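Local structure of alpha-11 giardin (Giardia intestinalis, 2II2) at residues E148-G154 against I183-E189. The protein binds calcium as an unusual member of the annexin family and probably takes part in parasite attachment and in remodelling of the cytoskeleton. Residues are numbered along the deposited sequence; the frame is centred on the assembly and turned at random.
Sequences ENRTPRG and ITSTADE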
loop_
_atom_site.group_PDB
_atom_site.type_symbol
_atom_site.label_atom_id
_atom_site.label_comp_id
_atom_site.label_asym_id
_atom_site.label_seq_id
_atom_site.Cartn_x
_atom_site.Cartn_y
_atom_site.Cartn_z
ATOM N N GLU A 148 5.358 -9.009 15.737
ATOM C CA GLU A 148 4.327 -9.233 16.744
ATOM C C GLU A 148 3.041 -9.786 16.172
ATOM O O GLU A 148 2.624 -9.416 15.069
ATOM C CB GLU A 148 4.014 -7.918 17.460
ATOM C CG GLU A 148 5.170 -7.358 18.272
ATOM C CD GLU A 148 5.364 -8.106 19.572
ATOM O OE1 GLU A 148 4.431 -8.831 19.978
ATOM O OE2 GLU A 148 6.436 -7.957 20.189
ATOM N N ASN A 149 2.383 -10.603 16.989
ATOM C CA ASN A 149 1.110 -11.200 16.644
ATOM C C ASN A 149 -0.017 -10.506 17.390
ATOM O O ASN A 149 0.222 -9.736 18.339
ATOM C CB ASN A 149 1.099 -12.697 16.971
ATOM C CG ASN A 149 2.214 -13.457 16.290
ATOM O OD1 ASN A 149 2.579 -13.161 15.160
ATOM N ND2 ASN A 149 2.752 -14.465 16.980
ATOM N N ARG A 150 -1.241 -10.743 16.919
ATOM C CA ARG A 150 -2.455 -10.214 17.542
ATOM C C ARG A 150 -2.929 -11.225 18.614
ATOM O O ARG A 150 -2.940 -12.436 18.369
ATOM C CB ARG A 150 -3.547 -9.957 16.469
ATOM C CG ARG A 150 -3.135 -8.993 15.285
ATOM C CD ARG A 150 -4.126 -8.964 14.066
ATOM N NE ARG A 150 -5.174 -7.952 14.232
ATOM C CZ ARG A 150 -6.141 -7.622 13.372
ATOM N NH1 ARG A 150 -6.275 -8.182 12.176
ATOM N NH2 ARG A 150 -6.975 -6.655 13.733
ATOM N N THR A 151 -3.258 -10.742 19.816
ATOM C CA THR A 151 -3.764 -11.571 20.900
ATOM C C THR A 151 -4.732 -10.731 21.721
ATOM O O THR A 151 -4.529 -9.529 21.899
ATOM C CB THR A 151 -2.646 -12.107 21.843
ATOM O OG1 THR A 151 -1.947 -11.027 22.453
ATOM C CG2 THR A 151 -1.647 -13.012 21.132
ATOM N N PRO A 152 -5.813 -11.358 22.202
ATOM C CA PRO A 152 -6.734 -10.602 23.045
ATOM C C PRO A 152 -6.092 -10.182 24.360
ATOM O O PRO A 152 -5.279 -10.936 24.916
ATOM C CB PRO A 152 -7.857 -11.606 23.323
ATOM C CG PRO A 152 -7.724 -12.632 22.267
ATOM C CD PRO A 152 -6.281 -12.738 21.963
ATOM N N ARG A 153 -6.482 -9.009 24.875
ATOM C CA ARG A 153 -6.009 -8.541 26.181
ATOM C C ARG A 153 -7.106 -8.436 27.207
ATOM O O ARG A 153 -6.805 -8.364 28.386
ATOM C CB ARG A 153 -5.293 -7.195 26.060
ATOM C CG ARG A 153 -4.059 -7.250 25.163
ATOM C CD ARG A 153 -3.410 -5.875 24.997
ATOM N NE ARG A 153 -4.278 -4.918 24.314
ATOM C CZ ARG A 153 -4.219 -4.607 23.018
ATOM N NH1 ARG A 153 -3.338 -5.193 22.200
ATOM N NH2 ARG A 153 -5.051 -3.686 22.536
ATOM N N GLY A 154 -8.370 -8.368 26.782
ATOM C CA GLY A 154 -9.461 -8.239 27.758
ATOM C C GLY A 154 -9.388 -6.948 28.554
ATOM O O GLY A 154 -9.798 -6.891 29.704
ATOM N N ILE A 183 -0.815 -2.634 16.811
ATOM C CA ILE A 183 -0.350 -3.780 16.028
ATOM C C ILE A 183 -0.721 -5.146 16.612
ATOM O O ILE A 183 -0.880 -6.115 15.851
ATOM C CB ILE A 183 1.207 -3.718 15.788
ATOM C CG1 ILE A 183 1.597 -2.552 14.886
ATOM C CG2 ILE A 183 1.783 -5.089 15.363
ATOM C CD1 ILE A 183 1.227 -2.744 13.462
ATOM N N THR A 184 -0.861 -5.221 17.935
ATOM C CA THR A 184 -1.167 -6.496 18.573
ATOM C C THR A 184 -2.641 -6.676 18.893
ATOM O O THR A 184 -3.011 -7.696 19.470
ATOM C CB THR A 184 -0.361 -6.709 19.884
ATOM O OG1 THR A 184 -0.739 -5.726 20.853
ATOM C CG2 THR A 184 1.147 -6.648 19.656
ATOM N N SER A 185 -3.497 -5.730 18.523
ATOM C CA SER A 185 -4.923 -5.864 18.821
ATOM C C SER A 185 -5.575 -6.818 17.872
ATOM O O SER A 185 -5.354 -6.745 16.666
ATOM C CB SER A 185 -5.653 -4.520 18.689
ATOM O OG SER A 185 -5.238 -3.556 19.641
ATOM N N THR A 186 -6.443 -7.671 18.411
ATOM C CA THR A 186 -7.333 -8.405 17.531
ATOM C C THR A 186 -8.369 -7.453 16.915
ATOM O O THR A 186 -8.667 -6.395 17.478
ATOM C CB THR A 186 -8.080 -9.527 18.266
ATOM O OG1 THR A 186 -8.952 -8.933 19.233
ATOM C CG2 THR A 186 -7.121 -10.490 18.933
ATOM N N ALA A 187 -8.943 -7.856 15.789
ATOM C CA ALA A 187 -9.976 -7.033 15.155
ATOM C C ALA A 187 -11.178 -6.864 16.076
ATOM O O ALA A 187 -11.749 -5.779 16.163
ATOM C CB ALA A 187 -10.418 -7.616 13.814
ATOM N N ASP A 188 -11.575 -7.930 16.761
ATOM C CA ASP A 188 -12.750 -7.841 17.622
ATOM C C ASP A 188 -12.526 -6.846 18.751
ATOM O O ASP A 188 -13.374 -5.986 19.010
ATOM C CB ASP A 188 -13.127 -9.215 18.190
ATOM C CG ASP A 188 -13.804 -10.131 17.176
ATOM O OD1 ASP A 188 -14.074 -9.729 16.031
ATOM O OD2 ASP A 188 -14.075 -11.284 17.554
ATOM N N GLU A 189 -11.406 -6.980 19.463
ATOM C CA GLU A 189 -11.146 -6.046 20.544
ATOM C C GLU A 189 -10.911 -4.630 20.031
ATOM O O GLU A 189 -11.353 -3.669 20.655
ATOM C CB GLU A 189 -9.950 -6.478 21.371
ATOM C CG GLU A 189 -10.297 -7.636 22.284
ATOM C CD GLU A 189 -9.286 -7.899 23.411
ATOM O OE1 GLU A 189 -8.146 -7.360 23.344
ATOM O OE2 GLU A 189 -9.636 -8.704 24.331
HETATM O O HOH W 1 0.367 -8.063 14.158
HETATM O O HOH W 2 -6.320 -7.380 21.280
#
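Glu189 and Arg153 reach across in opposite directions to join two elements of the all-helical annexin fold: the linker between helices 137-147 and 156-169, and the tight turn from helix 175-184 into helix 187-201. The Glu189 carboxylate is spread over two successive amides. Its OE1 accepts Arg153 N at 2.8 Å on a nearly straight path (176° at the hydrogen), while OE2 takes Gly154 N at 2.8 Å. Both donors come to syn sides, each somewhat out of the carboxylate plane, so the paired grip resists rotation of the group. Gly154 has a positive phi, which favours glycine.

In return, the Arg153 guanidinium lies with its edge against the turn: NH2 donates to Ser185 OG at 2.9 Å, close to the guanidinium plane. Asp159 forms a salt bridge with NE, and Leu181 O accepts from Ser185 OG, so each side of this bond has a further partner.

Arg150 works at the other end of Ser185. In the conformer described, one of two, CB, CG and CD run past Ser185 O, and the bend at chi3 (89°) then turns NE onto it. The bond is 2.7 Å from NE to Ser185 O, in both the carbonyl plane and the guanidinium plane. Between the two arginines, Thr151 N donates to Thr184 O at 3.1 Å. Alongside, the methyl CG2 of Thr184 packs on Glu148 CB, whose carboxylate turns to Arg180 in a salt bridge.

Thr186 divides its branches: CG2 meets Pro152 with the side chains roughly perpendicular, and OG1 caps helix 187-201 by accepting Glu189 N. Within this frame one water accepts from Thr186 N and donates to Thr151 O and, at 2.8 Å, to Glu189 OE1.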